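Local coordinates for protein chintase (Rhizomucor miehei, PDB 5YUQ) that hydrolyses the beta-1,4 links between N-acetylglucosamine units of chitin, as a family 18 glycoside hydrolase with an active-site tunnel, at residues A175-A180 with Q227-V232; A148-P153 with K216-A221; G236-T241 with S259-D264. All coordinates share one frame; numbering follows the deposited sequence.

Contacts 1 and 2 interlock in the barrel of this family 18 enzyme, with centres about 9 Å apart: strand 144-149 lies beside strand 175-178, Met-179 N is 2.8 Å from Val-149 O, and helix 211-220 follows strand 175-178 and precedes strand 228-240 in the chain. Contact 3 uses the far end of strand 228-240. Its centre is about 25 Å from that of contact 1 and 27 Å from that of contact 2, whose nearest atoms are about 12 Å away. In this family substrate binds at the C-terminal ends of the barrel strands, the ends to which Met-179 and the 150-153 loop belong; contact 3 joins the end of strand 228-240 to the loop that follows it.

Contact 1: A175-A180 with Q227-V232; sequences AFYIMA and QLVLGV
Phe-176, Tyr-177 and Ile-178 run parallel to Leu-228, Val-229 and Leu-230, the two strands lying 4.7 Å apart at closest approach with their directions 26° apart. Four backbone bonds alternate across the pair: Phe-176 N to Gln-227 O, Val-229 N to Phe-176 O, Ile-178 N to Val-229 O and Gly-231 N to Ile-178 O. Tyr-177 and Val-229 point the same way, side by side into the barrel, with ring atom CD1 of Tyr-177 3.6 Å from CB of Val-229; Met-348 of the next strand touches both. On the other face CD2 of Leu-228 lies 3.9 Å from CB of Phe-176 and 4.2 Å from CD1 of Ile-178. Trp-218 and Ile-219 of helix 211-220 pack on Leu-228. The Phe-176 ring turns its edge, in plane, to Gln-227 O, which lies 3.6 Å from CD1. Past the end of strand 175-178, CB of Ala-180 meets CD1 of Leu-230 at 3.8 Å, and one water donates to both Ala-180 O and Gly-231 O, bridging the two segments where Met-179 centres an inverse gamma turn. Two neighbouring parallel strands, joined by a helix packed on their outer face, form the beta-alpha-beta crossover of a TIM barrel.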
loop_
_atom_site.group_PDB
_atom_site.type_symbol
_atom_site.label_atom_id
_atom_site.label_comp_id
_atom_site.label_asym_id
_atom_site.label_seq_id
_atom_site.Cartn_x
_atom_site.Cartn_y
_atom_site.Cartn_z
ATOM N N ALA A 175 2.923 -10.153 10.438
ATOM C CA ALA A 175 3.578 -9.678 9.223
ATOM C C ALA A 175 3.403 -8.198 9.033
ATOM O O ALA A 175 2.405 -7.614 9.473
ATOM C CB ALA A 175 3.056 -10.428 7.988
ATOM N N PHE A 176 4.379 -7.610 8.352
ATOM C CA PHE A 176 4.428 -6.179 8.122
ATOM C C PHE A 176 4.428 -5.990 6.618
ATOM O O PHE A 176 5.381 -6.387 5.927
ATOM C CB PHE A 176 5.711 -5.602 8.727
ATOM C CG PHE A 176 5.798 -5.753 10.231
ATOM C CD1 PHE A 176 6.075 -6.988 10.805
ATOM C CD2 PHE A 176 5.609 -4.663 11.065
ATOM C CE1 PHE A 176 6.145 -7.136 12.181
ATOM C CE2 PHE A 176 5.690 -4.791 12.448
ATOM C CZ PHE A 176 5.959 -6.033 13.015
ATOM N N TYR A 177 3.351 -5.415 6.097
ATOM C CA TYR A 177 3.179 -5.279 4.652
ATOM C C TYR A 177 3.725 -3.932 4.205
ATOM O O TYR A 177 3.086 -2.910 4.424
ATOM C CB TYR A 177 1.693 -5.348 4.282
ATOM C CG TYR A 177 0.990 -6.679 4.513
ATOM C CD1 TYR A 177 1.641 -7.761 5.096
ATOM C CD2 TYR A 177 -0.335 -6.843 4.135
ATOM C CE1 TYR A 177 0.983 -8.970 5.301
ATOM C CE2 TYR A 177 -0.999 -8.045 4.331
ATOM C CZ TYR A 177 -0.334 -9.101 4.905
ATOM O OH TYR A 177 -0.998 -10.288 5.097
ATOM N N ILE A 178 4.895 -3.928 3.568
ATOM C CA ILE A 178 5.542 -2.677 3.167
ATOM C C ILE A 178 4.890 -2.058 1.937
ATOM O O ILE A 178 4.840 -2.667 0.866
ATOM C CB ILE A 178 7.036 -2.882 2.878
ATOM C CG1 ILE A 178 7.746 -3.402 4.129
ATOM C CG2 ILE A 178 7.677 -1.580 2.436
ATOM C CD1 ILE A 178 9.197 -3.793 3.885
ATOM N N MET A 179 4.409 -0.829 2.088
ATOM C CA MET A 179 3.765 -0.139 0.980
ATOM C C MET A 179 4.810 0.544 0.111
ATOM O O MET A 179 4.958 1.766 0.125
ATOM C CB MET A 179 2.720 0.841 1.507
ATOM C CG MET A 179 1.565 0.116 2.192
ATOM S SD MET A 179 0.341 1.213 2.924
ATOM C CE MET A 179 0.289 2.528 1.701
ATOM N N ALA A 180 5.549 -0.268 -0.637
ATOM C CA ALA A 180 6.598 0.235 -1.513
ATOM C C ALA A 180 6.014 0.715 -2.828
ATOM O O ALA A 180 6.360 0.223 -3.895
ATOM C CB ALA A 180 7.622 -0.854 -1.768
ATOM N N GLN A 227 9.086 -11.922 8.205
ATOM C CA GLN A 227 7.855 -11.253 8.612
ATOM C C GLN A 227 7.592 -10.001 7.793
ATOM O O GLN A 227 6.639 -9.275 8.064
ATOM C CB GLN A 227 7.885 -10.899 10.099
ATOM C CG GLN A 227 7.809 -12.109 11.000
ATOM C CD GLN A 227 7.904 -11.749 12.456
ATOM O OE1 GLN A 227 8.959 -11.911 13.075
ATOM N NE2 GLN A 227 6.807 -11.241 13.018
ATOM N N LEU A 228 8.445 -9.738 6.810
ATOM C CA LEU A 228 8.221 -8.605 5.914
ATOM C C LEU A 228 7.567 -9.091 4.635
ATOM O O LEU A 228 7.905 -10.151 4.107
ATOM C CB LEU A 228 9.529 -7.894 5.586
ATOM C CG LEU A 228 10.209 -7.227 6.777
ATOM C CD1 LEU A 228 11.553 -6.682 6.347
ATOM C CD2 LEU A 228 9.334 -6.107 7.359
ATOM N N VAL A 229 6.612 -8.313 4.144
ATOM C CA VAL A 229 5.907 -8.637 2.921
ATOM C C VAL A 229 6.059 -7.435 2.004
ATOM O O VAL A 229 5.779 -6.305 2.403
ATOM C CB VAL A 229 4.425 -8.934 3.224
ATOM C CG1 VAL A 229 3.596 -8.927 1.955
ATOM C CG2 VAL A 229 4.292 -10.278 3.949
ATOM N N LEU A 230 6.549 -7.660 0.792
ATOM C CA LEU A 230 6.760 -6.551 -0.131
ATOM C C LEU A 230 5.478 -6.229 -0.891
ATOM O O LEU A 230 4.977 -7.051 -1.653
ATOM C CB LEU A 230 7.873 -6.874 -1.129
ATOM C CG LEU A 230 8.200 -5.783 -2.150
ATOM C CD1 LEU A 230 8.699 -4.528 -1.462
ATOM C CD2 LEU A 230 9.222 -6.283 -3.175
ATOM N N GLY A 231 4.939 -5.036 -0.675
ATOM C CA GLY A 231 3.747 -4.622 -1.397
ATOM C C GLY A 231 4.094 -4.095 -2.769
ATOM O O GLY A 231 5.103 -3.411 -2.934
ATOM N N VAL A 232 3.236 -4.389 -3.741
ATOM C CA VAL A 232 3.448 -3.984 -5.122
ATOM C C VAL A 232 2.144 -3.422 -5.662
ATOM O O VAL A 232 1.066 -3.785 -5.201
ATOM C CB VAL A 232 3.925 -5.176 -6.007
ATOM C CG1 VAL A 232 5.106 -5.887 -5.347
ATOM C CG2 VAL A 232 2.789 -6.164 -6.260
HETATM O O HOH W 1 6.907 -2.392 -4.766
#

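Contact 2: A148-P153 with K216-A221; sequences AVPTAP and KAWIAA
Trp-218 is clamped between Pro-153 and Val-149, which press on opposite faces of its indole. Pro-153 brings its CA over the six-membered ring, 3.6 Å from the centroid and 16° off the normal, a CH-pi contact. Val-149 reaches toward the indole tip to tip: its CG2 lies 3.3 Å above the plane, offset toward the rim, and its CB is only 3.4 Å from CZ2. Packing is tight here, and Phe-154 adds an edge-to-face ring contact to the indole. The Pro-153 ring also sits well against the helix end, CG lying 3.6 Å from CB of Ala-221 and CD 3.9 Å from CB of Ala-217. NE1 of Trp-218 donates to Pro-150 O at 2.9 Å, with an N-H...O angle of 147° and the oxygen somewhat out of the ring plane. The bond gives the sole N-H of this buried ring a partner and helps fix the indole's rotation. In the TIM barrel of family 18, the 150-153 chain is the loop leaving the C-terminal end of strand 144-149, and Trp-218 ties it to helix 211-220, which packs outside the barrel; from the next two strands, Ile-178 touches the indole and Leu-228 the CB of Trp-218. Toward the surface the fit is looser. Thr-151 O approaches CB of Ala-217 no nearer than 4.4 Å. Ala-217, Thr-151 and Ala-152 are partly exposed, and the methyl of Ala-152 points away from the helix.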
loop_
_atom_site.group_PDB
_atom_site.type_symbol
_atom_site.label_atom_id
_atom_site.label_comp_id
_atom_site.label_asym_id
_atom_site.label_seq_id
_atom_site.Cartn_x
_atom_site.Cartn_y
_atom_site.Cartn_z
ATOM N N ALA A 148 -0.065 -2.709 7.578
ATOM C CA ALA A 148 0.479 -2.130 6.359
ATOM C C ALA A 148 1.315 -0.935 6.775
ATOM O O ALA A 148 0.839 -0.056 7.496
ATOM C CB ALA A 148 -0.635 -1.701 5.423
ATOM N N VAL A 149 2.562 -0.902 6.320
ATOM C CA VAL A 149 3.547 0.032 6.860
ATOM C C VAL A 149 4.221 0.872 5.780
ATOM O O VAL A 149 4.286 0.470 4.618
ATOM C CB VAL A 149 4.623 -0.739 7.646
ATOM C CG1 VAL A 149 3.987 -1.640 8.689
ATOM C CG2 VAL A 149 5.482 -1.564 6.709
ATOM N N PRO A 150 4.725 2.060 6.157
ATOM C CA PRO A 150 5.466 2.899 5.213
ATOM C C PRO A 150 6.857 2.339 4.925
ATOM O O PRO A 150 7.229 1.293 5.456
ATOM C CB PRO A 150 5.564 4.249 5.940
ATOM C CG PRO A 150 5.479 3.888 7.402
ATOM C CD PRO A 150 4.538 2.711 7.464
ATOM N N THR A 151 7.620 3.044 4.098
ATOM C CA THR A 151 8.902 2.534 3.612
ATOM C C THR A 151 10.046 2.693 4.625
ATOM O O THR A 151 11.185 2.318 4.350
ATOM C CB THR A 151 9.271 3.201 2.284
ATOM O OG1 THR A 151 9.051 4.611 2.398
ATOM C CG2 THR A 151 8.395 2.649 1.159
ATOM N N ALA A 152 9.736 3.247 5.790
ATOM C CA ALA A 152 10.691 3.282 6.889
ATOM C C ALA A 152 9.947 2.952 8.167
ATOM O O ALA A 152 8.742 3.198 8.264
ATOM C CB ALA A 152 11.340 4.662 6.988
ATOM N N PRO A 153 10.677 2.422 9.145
ATOM C CA PRO A 153 10.017 2.071 10.405
ATOM C C PRO A 153 9.183 3.164 11.054
ATOM O O PRO A 153 9.515 4.309 10.915
ATOM C CB PRO A 153 11.190 1.642 11.321
ATOM C CG PRO A 153 12.203 1.150 10.417
ATOM C CD PRO A 153 12.029 1.916 9.069
ATOM N N LYS A 216 15.484 -3.173 3.750
ATOM C CA LYS A 216 16.712 -3.080 4.538
ATOM C C LYS A 216 16.488 -2.261 5.799
ATOM O O LYS A 216 16.999 -2.611 6.862
ATOM C CB LYS A 216 17.866 -2.483 3.732
ATOM C CG LYS A 216 18.307 -3.320 2.544
ATOM C CD LYS A 216 18.585 -4.752 2.927
ATOM C CE LYS A 216 18.998 -5.572 1.712
ATOM N NZ LYS A 216 20.055 -4.874 0.930
ATOM N N ALA A 217 15.719 -1.183 5.692
ATOM C CA ALA A 217 15.463 -0.332 6.850
ATOM C C ALA A 217 14.660 -1.064 7.917
ATOM O O ALA A 217 14.953 -0.955 9.107
ATOM C CB ALA A 217 14.752 0.948 6.436
ATOM N N TRP A 218 13.658 -1.835 7.492
ATOM C CA TRP A 218 12.808 -2.564 8.433
ATOM C C TRP A 218 13.565 -3.734 9.096
ATOM O O TRP A 218 13.365 -4.003 10.266
ATOM C CB TRP A 218 11.465 -2.965 7.870
ATOM C CG TRP A 218 10.463 -1.887 7.786
ATOM C CD1 TRP A 218 10.247 -1.019 6.698
ATOM C CD2 TRP A 218 9.457 -1.549 8.739
ATOM N NE1 TRP A 218 9.198 -0.218 6.955
ATOM C CE2 TRP A 218 8.696 -0.495 8.202
ATOM C CE3 TRP A 218 9.134 -2.006 10.006
ATOM C CZ2 TRP A 218 7.662 0.057 8.867
ATOM C CZ3 TRP A 218 8.130 -1.476 10.643
ATOM C CH2 TRP A 218 7.363 -0.443 10.085
ATOM N N ILE A 219 14.425 -4.358 8.336
ATOM C CA ILE A 219 15.251 -5.424 8.909
ATOM C C ILE A 219 16.243 -4.828 9.908
ATOM O O ILE A 219 16.426 -5.360 11.016
ATOM C CB ILE A 219 16.002 -6.231 7.821
ATOM C CG1 ILE A 219 15.016 -7.056 6.976
ATOM C CG2 ILE A 219 17.031 -7.176 8.453
ATOM C CD1 ILE A 219 15.657 -7.771 5.801
ATOM N N ALA A 220 16.865 -3.714 9.534
ATOM C CA ALA A 220 17.850 -3.071 10.409
ATOM C C ALA A 220 17.239 -2.639 11.744
ATOM O O ALA A 220 17.922 -2.626 12.774
ATOM C CB ALA A 220 18.503 -1.887 9.711
ATOM N N ALA A 221 15.954 -2.305 11.730
ATOM C CA ALA A 221 15.263 -1.868 12.941
ATOM C C ALA A 221 14.707 -3.026 13.769
ATOM O O ALA A 221 14.152 -2.803 14.845
ATOM C CB ALA A 221 14.161 -0.873 12.599
#

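Contact 3: G236-T241 with S259-D264; sequences GRVSKT and SQIKGD
Gln-260 hands its side-chain amide to the backbone of Val-238, and the neighbouring Ile-261 packs against the same strand. In Gln-260, CB and CG serve as the spacer: CG is anti to the backbone N (chi1 175°), and the chain then bends at chi2 (61°), placing CD 3.8 Å from Val-238 O. Of the two tip atoms, NE2 donates twice, to Val-238 O at 2.8 Å with an angle of 147° and, straighter, to Ile-261 O at 2.9 Å. The second acceptor lies in the amide plane and is met on a lone pair, whereas Val-238 O is tilted somewhat out of that plane. OE1 takes a hydrogen from a water that also bonds to Ser-239 OG. Beside this polar clasp, CD1 of Ile-261 touches CG2 of Val-238 at 3.9 Å, while CG2 of Ile-261 faces CB of Lys-240 at 4.1 Å. CG2 of Val-238 also rests 3.7 Å from CA of Gly-263. The contact lies at the surface, where the extension of strand 228-240 meets a loop of what is probably the insertion domain of family 18 chitinases; Gly-263 N is held by Asp-267, and Arg-237 turns to a salt bridge with Asp-182. Because NE2 serves two carbonyls and OE1 accepts from water, the amide's orientation is set, and one side chain pins the loop both to the strand and to itself.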
loop_
_atom_site.group_PDB
_atom_site.type_symbol
_atom_site.label_atom_id
_atom_site.label_comp_id
_atom_site.label_asym_id
_atom_site.label_seq_id
_atom_site.Cartn_x
_atom_site.Cartn_y
_atom_site.Cartn_z
ATOM N N GLY A 236 -0.004 2.474 -12.117
ATOM C CA GLY A 236 1.114 3.383 -12.216
ATOM C C GLY A 236 0.639 4.792 -11.924
ATOM O O GLY A 236 -0.524 4.999 -11.569
ATOM N N ARG A 237 1.533 5.761 -12.065
ATOM C CA ARG A 237 1.164 7.158 -11.835
ATOM C C ARG A 237 1.720 8.038 -12.932
ATOM O O ARG A 237 2.849 7.834 -13.384
ATOM C CB ARG A 237 1.681 7.641 -10.479
ATOM C CG ARG A 237 1.590 9.155 -10.287
ATOM C CD ARG A 237 1.729 9.568 -8.819
ATOM N NE ARG A 237 0.660 8.982 -8.016
ATOM C CZ ARG A 237 0.786 7.866 -7.315
ATOM N NH1 ARG A 237 1.952 7.229 -7.286
ATOM N NH2 ARG A 237 -0.244 7.397 -6.631
ATOM N N VAL A 238 0.922 9.006 -13.376
ATOM C CA VAL A 238 1.422 10.000 -14.308
ATOM C C VAL A 238 1.910 11.253 -13.590
ATOM O O VAL A 238 1.356 11.660 -12.566
ATOM C CB VAL A 238 0.379 10.382 -15.392
ATOM C CG1 VAL A 238 0.120 9.201 -16.316
ATOM C CG2 VAL A 238 -0.912 10.884 -14.759
ATOM N N SER A 239 2.989 11.823 -14.111
ATOM C CA SER A 239 3.463 13.136 -13.704
ATOM C C SER A 239 3.562 13.978 -14.961
ATOM O O SER A 239 3.644 13.453 -16.072
ATOM C CB SER A 239 4.840 13.038 -13.056
ATOM O OG SER A 239 4.787 12.277 -11.859
ATOM N N LYS A 240 3.562 15.290 -14.792
ATOM C CA LYS A 240 3.731 16.186 -15.925
ATOM C C LYS A 240 5.181 16.645 -15.981
ATOM O O LYS A 240 5.655 17.310 -15.060
ATOM C CB LYS A 240 2.831 17.405 -15.769
ATOM C CG LYS A 240 2.892 18.338 -16.977
ATOM C CD LYS A 240 2.045 19.571 -16.772
ATOM C CE LYS A 240 1.991 20.377 -18.067
ATOM N NZ LYS A 240 1.195 21.619 -17.899
ATOM N N THR A 241 5.891 16.284 -17.046
ATOM C CA THR A 241 7.273 16.730 -17.189
ATOM C C THR A 241 7.313 18.164 -17.714
ATOM O O THR A 241 6.409 18.599 -18.438
ATOM C CB THR A 241 8.089 15.811 -18.109
ATOM O OG1 THR A 241 7.634 15.949 -19.461
ATOM C CG2 THR A 241 7.926 14.362 -17.684
ATOM N N SER A 259 0.447 21.157 -9.439
ATOM C CA SER A 259 -0.716 20.364 -9.058
ATOM C C SER A 259 -0.630 19.036 -9.781
ATOM O O SER A 259 -0.052 18.955 -10.865
ATOM C CB SER A 259 -2.022 21.061 -9.432
ATOM O OG SER A 259 -2.211 21.093 -10.832
ATOM N N GLN A 260 -1.194 17.998 -9.177
ATOM C CA GLN A 260 -1.156 16.660 -9.758
ATOM C C GLN A 260 -2.151 16.515 -10.902
ATOM O O GLN A 260 -3.350 16.718 -10.716
ATOM C CB GLN A 260 -1.453 15.620 -8.679
ATOM C CG GLN A 260 -1.546 14.194 -9.227
ATOM C CD GLN A 260 -0.251 13.742 -9.862
ATOM O OE1 GLN A 260 0.803 13.742 -9.216
ATOM N NE2 GLN A 260 -0.317 13.354 -11.138
ATOM N N ILE A 261 -1.658 16.175 -12.092
ATOM C CA ILE A 261 -2.542 15.971 -13.231
ATOM C C ILE A 261 -3.320 14.663 -13.081
ATOM O O ILE A 261 -2.880 13.735 -12.396
ATOM C CB ILE A 261 -1.780 15.955 -14.576
ATOM C CG1 ILE A 261 -0.667 14.901 -14.568
ATOM C CG2 ILE A 261 -1.204 17.338 -14.880
ATOM C CD1 ILE A 261 -0.168 14.547 -15.978
ATOM N N LYS A 262 -4.481 14.613 -13.722
ATOM C CA LYS A 262 -5.333 13.431 -13.709
ATOM C C LYS A 262 -4.670 12.267 -14.435
ATOM O O LYS A 262 -4.028 12.451 -15.474
ATOM C CB LYS A 262 -6.666 13.759 -14.386
ATOM C CG LYS A 262 -7.689 12.636 -14.372
ATOM C CD LYS A 262 -8.901 13.025 -15.226
ATOM C CE LYS A 262 -9.922 11.901 -15.314
ATOM N NZ LYS A 262 -10.548 11.604 -14.005
ATOM N N GLY A 263 -4.841 11.072 -13.881
ATOM C CA GLY A 263 -4.410 9.847 -14.530
ATOM C C GLY A 263 -5.485 9.317 -15.455
ATOM O O GLY A 263 -5.889 10.008 -16.397
ATOM N N ASP A 264 -5.961 8.101 -15.200
ATOM C CA ASP A 264 -6.997 7.535 -16.061
ATOM C C ASP A 264 -8.401 7.799 -15.519
ATOM O O ASP A 264 -8.585 8.643 -14.643
ATOM C CB ASP A 264 -6.762 6.038 -16.310
ATOM C CG ASP A 264 -6.931 5.198 -15.064
ATOM O OD1 ASP A 264 -7.401 5.712 -14.023
ATOM O OD2 ASP A 264 -6.594 3.999 -15.124
HETATM O O HOH W 2 3.411 14.012 -10.231
#